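Amidase, hydantoinase/carbamoylase family (Paraburkholderia phymatum, PDB 6C0D) probably hydrolyses N-carbamoyl-L-amino acids as a zinc-dependent, homodimeric amidase of the peptidase M20 family. Local coordinates at residues G56-A61 with G71-R76; G218-Q223 with A304-L309; I227-H232 with I240-G245. All coordinates share one frame; numbering follows the deposited sequence. Where two conformers were deposited one is given.

Contact 1: G56-A61 with G71-R76. With EDO (1,2-ethanediol), chain L.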
loop_
_atom_site.group_PDB
_atom_site.type_symbol
_atom_site.label_atom_id
_atom_site.label_comp_id
_atom_site.label_asym_id
_atom_site.label_seq_id
_atom_site.Cartn_x
_atom_site.Cartn_y
_atom_site.Cartn_z
ATOM N N GLY A 56 24.373 -32.360 24.901
ATOM C CA GLY A 56 25.221 -33.541 24.894
ATOM C C GLY A 56 26.612 -33.255 24.361
ATOM O O GLY A 56 27.605 -33.764 24.889
ATOM N N ARG A 57 26.702 -32.440 23.304
ATOM C CA ARG A 57 28.008 -32.069 22.760
ATOM C C ARG A 57 28.808 -31.247 23.765
ATOM O O ARG A 57 30.034 -31.399 23.866
ATOM C CB ARG A 57 27.855 -31.280 21.452
ATOM C CG ARG A 57 27.293 -32.092 20.288
ATOM C CD ARG A 57 28.206 -33.295 19.977
ATOM N NE ARG A 57 29.350 -32.933 19.136
ATOM C CZ ARG A 57 30.555 -33.487 19.236
ATOM N NH1 ARG A 57 30.796 -34.411 20.165
ATOM N NH2 ARG A 57 31.524 -33.111 18.414
ATOM N N MET A 58 28.139 -30.338 24.482
ATOM C CA MET A 58 28.816 -29.589 25.534
ATOM C C MET A 58 29.322 -30.520 26.622
ATOM O O MET A 58 30.430 -30.340 27.144
ATOM C CB MET A 58 27.872 -28.550 26.132
ATOM C CG MET A 58 27.473 -27.443 25.151
ATOM S SD MET A 58 26.290 -26.331 25.956
ATOM C CE MET A 58 26.044 -25.069 24.720
ATOM N N THR A 59 28.506 -31.508 26.995
ATOM C CA THR A 59 28.936 -32.477 27.989
ATOM C C THR A 59 30.141 -33.260 27.487
ATOM O O THR A 59 31.124 -33.428 28.215
ATOM C CB THR A 59 27.781 -33.409 28.343
ATOM O OG1 THR A 59 26.732 -32.636 28.938
ATOM C CG2 THR A 59 28.248 -34.487 29.316
ATOM N N ASP A 60 30.087 -33.720 26.227
ATOM C CA ASP A 60 31.228 -34.408 25.625
ATOM C C ASP A 60 32.489 -33.566 25.714
ATOM O O ASP A 60 33.592 -34.094 25.875
ATOM C CB ASP A 60 30.963 -34.733 24.150
ATOM C CG ASP A 60 29.844 -35.743 23.945
ATOM O OD1 ASP A 60 29.529 -36.500 24.883
ATOM O OD2 ASP A 60 29.295 -35.769 22.822
ATOM N N ALA A 61 32.346 -32.253 25.579
ATOM C CA ALA A 61 33.488 -31.352 25.640
ATOM C C ALA A 61 33.991 -31.130 27.062
ATOM O O ALA A 61 35.002 -30.445 27.236
ATOM C CB ALA A 61 33.132 -29.991 25.027
ATOM N N GLY A 71 14.810 -22.443 28.433
ATOM C CA GLY A 71 15.202 -23.076 27.193
ATOM C C GLY A 71 16.578 -22.700 26.689
ATOM O O GLY A 71 16.965 -23.148 25.602
ATOM N N THR A 72 17.328 -21.889 27.431
ATOM C CA THR A 72 18.710 -21.625 27.057
ATOM C C THR A 72 19.537 -22.891 27.259
ATOM O O THR A 72 19.331 -23.632 28.225
ATOM C CB THR A 72 19.265 -20.470 27.896
ATOM O OG1 THR A 72 18.702 -19.235 27.432
ATOM C CG2 THR A 72 20.800 -20.403 27.842
ATOM N N VAL A 73 20.447 -23.170 26.332
ATOM C CA VAL A 73 21.430 -24.227 26.543
ATOM C C VAL A 73 22.687 -23.543 27.042
ATOM O O VAL A 73 23.223 -22.654 26.363
ATOM C CB VAL A 73 21.714 -25.043 25.270
ATOM C CG1 VAL A 73 22.444 -26.340 25.654
ATOM C CG2 VAL A 73 20.427 -25.367 24.537
ATOM N N PHE A 74 23.148 -23.930 28.228
ATOM C CA PHE A 74 24.327 -23.311 28.812
ATOM C C PHE A 74 25.290 -24.395 29.269
ATOM O O PHE A 74 24.915 -25.273 30.055
ATOM C CB PHE A 74 23.956 -22.388 29.979
ATOM C CG PHE A 74 25.043 -21.403 30.318
ATOM C CD1 PHE A 74 25.141 -20.197 29.634
ATOM C CD2 PHE A 74 25.998 -21.706 31.285
ATOM C CE1 PHE A 74 26.166 -19.294 29.926
ATOM C CE2 PHE A 74 27.026 -20.802 31.583
ATOM C CZ PHE A 74 27.108 -19.602 30.899
ATOM N N GLY A 75 26.522 -24.327 28.774
ATOM C CA GLY A 75 27.576 -25.227 29.183
ATOM C C GLY A 75 28.599 -24.447 29.981
ATOM O O GLY A 75 29.346 -23.632 29.420
ATOM N N ARG A 76 28.612 -24.660 31.294
ATOM C CA ARG A 76 29.480 -23.912 32.196
ATOM C C ARG A 76 30.800 -24.659 32.348
ATOM O O ARG A 76 30.811 -25.874 32.565
ATOM C CB ARG A 76 28.803 -23.746 33.555
ATOM C CG ARG A 76 29.485 -22.794 34.555
ATOM C CD ARG A 76 28.645 -22.771 35.835
ATOM N NE ARG A 76 29.093 -21.805 36.845
ATOM C CZ ARG A 76 29.910 -22.107 37.853
ATOM N NH1 ARG A 76 30.400 -23.338 37.960
ATOM N NH2 ARG A 76 30.242 -21.183 38.754
HETATM C C1 EDO L . 35.646 -34.028 20.435
HETATM O O1 EDO L . 34.439 -34.423 19.756
HETATM C C2 EDO L . 35.404 -33.698 21.914
HETATM O O2 EDO L . 34.015 -33.819 22.256
#
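Met58 reaches from helix 45-60 to strand 73-76 and meets Val73 and Gly75. Its CB points at the strand. CG lies anti to the carbonyl carbon (chi1 -66°), and the chain is extended beyond it. The sulfur is therefore carried onto the strand backbone. SD lies 3.5 Å from Gly75 N. It also stands 4.0 Å from Phe74 C, so the thioether lies against the main chain at Phe74 and Gly75. Gly75 has no side chain in the way. The contact belongs to the metal-binding alpha/beta part of the M20 fold, where a helix packs over the sheet. The short segments of helix and strand run almost parallel, 6° apart, with their axes 8.6 Å from each other. The methionine chain stays extended past the sulfur, and CE ends 3.9 Å from Val73 CG1. Val73 CG1 is anti to its own backbone N (chi1 -165°), which sets this branch against both SD and CE of Met58. Leu109 of helix 102-117 and Val128 of strand 125-130 also touch the methionine. The CB of Phe74 points away from the helix, and its ring packs on Trp131.

Contact 2: G218-Q223 with A304-L309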
loop_
_atom_site.group_PDB
_atom_site.type_symbol
_atom_site.label_atom_id
_atom_site.label_comp_id
_atom_site.label_asym_id
_atom_site.label_seq_id
_atom_site.Cartn_x
_atom_site.Cartn_y
_atom_site.Cartn_z
ATOM N N GLY A 218 21.602 1.913 17.257
ATOM C CA GLY A 218 20.286 2.194 17.789
ATOM C C GLY A 218 19.251 2.263 16.674
ATOM O O GLY A 218 19.600 2.356 15.495
ATOM N N ILE A 219 17.973 2.201 17.055
ATOM C CA ILE A 219 16.863 2.107 16.095
ATOM C C ILE A 219 15.736 3.055 16.499
ATOM O O ILE A 219 15.430 3.204 17.689
ATOM C CB ILE A 219 16.323 0.661 15.999
ATOM C CG1 ILE A 219 17.471 -0.318 15.663
ATOM C CG2 ILE A 219 15.239 0.563 14.895
ATOM C CD1 ILE A 219 17.112 -1.796 15.792
ATOM N N ARG A 220 15.097 3.682 15.494
ATOM C CA ARG A 220 13.840 4.393 15.685
ATOM C C ARG A 220 12.855 3.933 14.620
ATOM O O ARG A 220 13.246 3.672 13.477
ATOM C CB ARG A 220 14.013 5.913 15.586
ATOM C CG ARG A 220 14.778 6.520 16.745
ATOM C CD ARG A 220 14.000 6.383 18.060
ATOM N NE ARG A 220 14.673 7.117 19.133
ATOM C CZ ARG A 220 15.729 6.666 19.813
ATOM N NH1 ARG A 220 16.241 5.457 19.580
ATOM N NH2 ARG A 220 16.270 7.429 20.746
ATOM N N GLU A 221 11.584 3.824 15.013
ATOM C CA GLU A 221 10.504 3.512 14.081
ATOM C C GLU A 221 9.356 4.479 14.311
ATOM O O GLU A 221 9.055 4.828 15.453
ATOM C CB GLU A 221 10.033 2.066 14.259
ATOM C CG GLU A 221 11.090 1.074 13.740
ATOM C CD GLU A 221 10.727 -0.371 13.981
ATOM O OE1 GLU A 221 9.948 -0.652 14.914
ATOM O OE2 GLU A 221 11.221 -1.226 13.233
ATOM N N PHE A 222 8.725 4.914 13.217
ATOM C CA PHE A 222 7.602 5.836 13.284
ATOM C C PHE A 222 6.580 5.465 12.227
ATOM O O PHE A 222 6.925 4.922 11.170
ATOM C CB PHE A 222 8.027 7.284 13.029
ATOM C CG PHE A 222 8.904 7.860 14.103
ATOM C CD1 PHE A 222 8.345 8.554 15.167
ATOM C CD2 PHE A 222 10.283 7.747 14.024
ATOM C CE1 PHE A 222 9.146 9.097 16.155
ATOM C CE2 PHE A 222 11.097 8.278 15.030
ATOM C CZ PHE A 222 10.520 8.965 16.085
ATOM N N GLN A 223 5.323 5.779 12.517
ATOM C CA GLN A 223 4.318 5.917 11.476
ATOM C C GLN A 223 4.096 7.397 11.241
ATOM O O GLN A 223 4.067 8.196 12.182
ATOM C CB GLN A 223 2.983 5.285 11.866
ATOM C CG GLN A 223 2.935 3.786 11.888
ATOM C CD GLN A 223 1.517 3.293 12.081
ATOM O OE1 GLN A 223 0.562 4.066 11.966
ATOM N NE2 GLN A 223 1.368 2.010 12.379
ATOM N N ALA A 304 19.456 13.586 16.747
ATOM C CA ALA A 304 19.288 14.724 15.843
ATOM C C ALA A 304 18.374 14.364 14.680
ATOM O O ALA A 304 17.624 15.223 14.193
ATOM C CB ALA A 304 20.640 15.198 15.303
ATOM N N MET A 305 18.418 13.107 14.225
ATOM C CA MET A 305 17.514 12.673 13.161
ATOM C C MET A 305 16.072 12.684 13.643
ATOM O O MET A 305 15.172 13.157 12.936
ATOM C CB MET A 305 17.924 11.281 12.671
ATOM C CG MET A 305 19.234 11.292 11.876
ATOM S SD MET A 305 19.894 9.635 11.586
ATOM C CE MET A 305 18.786 9.105 10.263
ATOM N N GLU A 306 15.833 12.182 14.857
ATOM C CA GLU A 306 14.493 12.240 15.430
ATOM C C GLU A 306 14.019 13.682 15.570
ATOM O O GLU A 306 12.877 14.019 15.217
ATOM C CB GLU A 306 14.490 11.525 16.784
ATOM C CG GLU A 306 13.152 11.505 17.485
ATOM C CD GLU A 306 13.169 10.571 18.681
ATOM O OE1 GLU A 306 12.997 9.349 18.491
ATOM O OE2 GLU A 306 13.389 11.059 19.808
ATOM N N ASN A 307 14.887 14.557 16.089
ATOM C CA ASN A 307 14.506 15.960 16.234
ATOM C C ASN A 307 14.221 16.605 14.881
ATOM O O ASN A 307 13.319 17.450 14.768
ATOM C CB ASN A 307 15.601 16.728 16.970
ATOM C CG ASN A 307 15.799 16.222 18.392
ATOM O OD1 ASN A 307 14.868 15.689 18.996
ATOM N ND2 ASN A 307 17.009 16.378 18.924
ATOM N N ALA A 308 15.004 16.251 13.857
ATOM C CA ALA A 308 14.788 16.795 12.517
ATOM C C ALA A 308 13.449 16.335 11.951
ATOM O O ALA A 308 12.734 17.111 11.293
ATOM C CB ALA A 308 15.930 16.365 11.584
ATOM N N LEU A 309 13.087 15.082 12.212
ATOM C CA LEU A 309 11.799 14.576 11.737
ATOM C C LEU A 309 10.643 15.290 12.423
ATOM O O LEU A 309 9.680 15.697 11.769
ATOM C CB LEU A 309 11.725 13.065 11.968
ATOM C CG LEU A 309 10.443 12.331 11.568
ATOM C CD1 LEU A 309 10.202 12.384 10.042
ATOM C CD2 LEU A 309 10.547 10.894 12.023
HETATM O O HOH W 1 14.418 9.530 21.771
#
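Helix 299-317 lies on strand 210-227 in what is probably the smaller, dimerisation domain of the M20 fold; Arg220 and Phe222 of the strand meet Glu306 and Leu309 of the helix. The short segments run nearly parallel, with axes 10.4 Å apart. Arg220 and Phe222, two residues apart on the strand, both point toward the helix. Glu306 and Leu309 point back at them.

Glu306 has two conformers, and its contacts described here hold for one of them. In that conformer Arg220 NE donates to Glu306 OE1 at 2.9 Å in a salt bridge. The N-H...O angle is 135°, so the bond is bent. OE1 sits at the edge of the guanidinium, close to its plane, but NE meets the carboxylate from above its plane. The two planes are 50° apart. A water links the other ends: it accepts from Arg220 NH2 and donates to Glu306 OE2 at 2.7 Å. The arginine chain bends at chi2, and its NH1 turns back to the carbonyl oxygen of Ile219, 3.1 Å away. Glu334 forms a second salt bridge with Arg220 NH2.

The same OE1 lies 3.5 Å from Phe222 CZ, at the edge of the ring and near its plane. Ring and carboxylate stand at 89° to each other. Leu309 CD2 sits over one face, offset toward the rim, in a CH-pi contact 4.0 Å from the centroid. Leu326 of strand 323-328 touches both Phe222 and Leu309.

One carboxylate oxygen thus serves both neighbours: it pairs with the charge of Arg220 and lies at the ring edge of Phe222. While Glu306 keeps this conformer, the arginine has two acidic partners and its charge is probably well balanced. The slightly positive ring-edge hydrogens would likewise suit the oxygen.

Contact 3: I227-H232 with I240-G245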
loop_
_atom_site.group_PDB
_atom_site.type_symbol
_atom_site.label_atom_id
_atom_site.label_comp_id
_atom_site.label_asym_id
_atom_site.label_seq_id
_atom_site.Cartn_x
_atom_site.Cartn_y
_atom_site.Cartn_z
ATOM N N ILE A 227 -3.490 13.439 6.547
ATOM C CA ILE A 227 -4.941 13.540 6.569
ATOM C C ILE A 227 -5.326 14.645 5.611
ATOM O O ILE A 227 -5.092 15.830 5.888
ATOM C CB ILE A 227 -5.492 13.815 7.973
ATOM C CG1 ILE A 227 -5.111 12.685 8.950
ATOM C CG2 ILE A 227 -7.001 13.941 7.903
ATOM C CD1 ILE A 227 -3.754 12.862 9.604
ATOM N N GLY A 228 -5.912 14.259 4.484
ATOM C CA GLY A 228 -6.392 15.201 3.506
ATOM C C GLY A 228 -7.884 15.026 3.288
ATOM O O GLY A 228 -8.644 14.946 4.258
ATOM N N GLN A 229 -8.314 14.960 2.029
ATOM C CA GLN A 229 -9.731 14.873 1.712
ATOM C C GLN A 229 -9.925 13.962 0.506
ATOM O O GLN A 229 -9.252 14.135 -0.509
ATOM C CB GLN A 229 -10.284 16.266 1.427
ATOM C CG GLN A 229 -11.728 16.332 1.052
ATOM C CD GLN A 229 -12.142 17.761 0.812
ATOM O OE1 GLN A 229 -12.373 18.509 1.757
ATOM N NE2 GLN A 229 -12.193 18.163 -0.455
ATOM N N ARG A 230 -10.820 12.987 0.636
ATOM C CA ARG A 230 -11.196 12.146 -0.494
ATOM C C ARG A 230 -11.910 12.989 -1.540
ATOM O O ARG A 230 -12.677 13.890 -1.197
ATOM C CB ARG A 230 -12.130 11.028 -0.028
ATOM C CG ARG A 230 -11.577 9.644 -0.071
ATOM C CD ARG A 230 -12.620 8.633 0.396
ATOM N NE ARG A 230 -12.036 7.670 1.326
ATOM C CZ ARG A 230 -12.597 6.511 1.643
ATOM N NH1 ARG A 230 -11.991 5.686 2.486
ATOM N NH2 ARG A 230 -13.761 6.175 1.100
ATOM N N ASN A 231 -11.693 12.674 -2.818
ATOM C CA ASN A 231 -12.380 13.383 -3.897
ATOM C C ASN A 231 -12.426 12.488 -5.128
ATOM O O ASN A 231 -11.631 11.559 -5.282
ATOM C CB ASN A 231 -11.689 14.702 -4.277
ATOM C CG ASN A 231 -12.132 15.893 -3.446
ATOM O OD1 ASN A 231 -11.310 16.521 -2.771
ATOM N ND2 ASN A 231 -13.418 16.259 -3.544
ATOM N N HIS A 232 -13.375 12.786 -6.005
ATOM C CA HIS A 232 -13.466 12.090 -7.282
ATOM C C HIS A 232 -12.280 12.503 -8.152
ATOM O O HIS A 232 -12.060 13.697 -8.376
ATOM C CB HIS A 232 -14.801 12.449 -7.933
ATOM C CG HIS A 232 -15.110 11.674 -9.179
ATOM N ND1 HIS A 232 -14.310 11.717 -10.301
ATOM C CD2 HIS A 232 -16.156 10.870 -9.495
ATOM C CE1 HIS A 232 -14.832 10.949 -11.244
ATOM N NE2 HIS A 232 -15.952 10.420 -10.781
ATOM N N ILE A 240 -7.868 22.428 -6.224
ATOM C CA ILE A 240 -8.588 22.380 -4.956
ATOM C C ILE A 240 -8.382 21.053 -4.227
ATOM O O ILE A 240 -9.076 20.779 -3.241
ATOM C CB ILE A 240 -10.083 22.693 -5.140
ATOM C CG1 ILE A 240 -10.788 21.600 -5.943
ATOM C CG2 ILE A 240 -10.258 24.067 -5.815
ATOM C CD1 ILE A 240 -12.277 21.841 -6.150
ATOM N N ARG A 241 -7.403 20.253 -4.643
ATOM C CA ARG A 241 -7.215 18.939 -4.038
ATOM C C ARG A 241 -6.454 19.006 -2.724
ATOM O O ARG A 241 -5.651 19.905 -2.483
ATOM C CB ARG A 241 -6.460 18.011 -4.990
ATOM C CG ARG A 241 -7.351 17.585 -6.133
ATOM C CD ARG A 241 -6.629 16.639 -7.068
ATOM N NE ARG A 241 -7.558 16.312 -8.151
ATOM C CZ ARG A 241 -7.442 15.249 -8.921
ATOM N NH1 ARG A 241 -6.413 14.417 -8.735
ATOM N NH2 ARG A 241 -8.347 15.044 -9.891
ATOM N N ARG A 242 -6.708 18.004 -1.887
ATOM C CA ARG A 242 -5.977 17.768 -0.648
ATOM C C ARG A 242 -5.594 16.287 -0.661
ATOM O O ARG A 242 -6.096 15.486 0.123
ATOM C CB ARG A 242 -6.819 18.129 0.571
ATOM C CG ARG A 242 -7.264 19.600 0.586
ATOM C CD ARG A 242 -8.681 19.725 1.087
ATOM N NE ARG A 242 -9.045 21.113 1.357
ATOM C CZ ARG A 242 -8.809 21.718 2.514
ATOM N NH1 ARG A 242 -8.210 21.044 3.481
ATOM N NH2 ARG A 242 -9.176 22.986 2.704
ATOM N N ASP A 243 -4.726 15.934 -1.604
ATOM C CA ASP A 243 -4.361 14.549 -1.879
ATOM C C ASP A 243 -3.365 14.072 -0.822
ATOM O O ASP A 243 -2.214 14.510 -0.793
ATOM C CB ASP A 243 -3.795 14.470 -3.297
ATOM C CG ASP A 243 -3.480 13.060 -3.747
ATOM O OD1 ASP A 243 -2.997 12.233 -2.926
ATOM O OD2 ASP A 243 -3.642 12.823 -4.972
ATOM N N ALA A 244 -3.804 13.160 0.046
ATOM C CA ALA A 244 -2.935 12.715 1.133
ATOM C C ALA A 244 -1.737 11.926 0.617
ATOM O O ALA A 244 -0.674 11.926 1.255
ATOM C CB ALA A 244 -3.726 11.856 2.119
ATOM N N GLY A 245 -1.902 11.204 -0.490
ATOM C CA GLY A 245 -0.773 10.453 -1.035
ATOM C C GLY A 245 0.269 11.351 -1.670
ATOM O O GLY A 245 1.468 11.069 -1.609
HETATM O O HOH W 2 -8.580 16.078 -2.419
#
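The amide of Gln229 and the guanidinium of Arg242 lie with their planes 22° apart, and Gln229 OE1 approaches the guanidinium obliquely. Closer contact is made by the aliphatic parts, where Arg242 CD is 3.8 Å from Gln229 CB. Arg242 also touches a crystal neighbour. The glutamine chain is extended, with CG anti to the backbone N (chi1 179°), and this lays it across the arginine. At the edge of the amide, Gln229 NE2 donates to Asn231 OD1 at 3.0 Å. The bond is nearly straight, at 168°, and OD1 lies in the amide plane. This fixes the rotation of the amide.

The two backbones are also joined. Gln229 N donates to Arg242 O at 3.0 Å, in the carbonyl plane. Gly228 brings its CA to 3.4 Å from the same Arg242 O, in a CA-H...O contact. Here, where the probable dimerisation domain of the M20 fold meets the second subunit, strand 210-227 gives way to strand 231-232, and the chain then returns to start helix 244-262. Asp243 is the N-cap: its OD1 accepts a hydrogen bond from Ala246 N and a weak one from Gly245 N. Ala244, in the first turn, sets CB 4.0 Å from Gly228 N.

A water bridges the segments. It donates to Gln229 O and Asn231 OD1 and accepts from Arg242 N at 2.7 Å. Arg241 turns to the loop, where NH2 binds Ala233 O and Thr236 O. Its NH1 bonds to Thr270 OG1 of the second subunit.

Contact 1 is buried, contact 2 partly buried and contact 3 at the surface. Contact 1 lies across the chain's centre from the other two, its centre about 41 Å from that of contact 2 and about 61 Å from that of contact 3. Contacts 2 and 3 follow one another on strand 210-227 and the next strand, 231-232, and contact 3 is nested within the loop that contact 2 closes. Both also touch the second subunit. The chemistry changes with place: contact 1 sets a thioether against backbone and a valine methyl, contact 2 sets a salt bridge beside an apolar pair, and contact 3 relies on backbone, amide and water bonds.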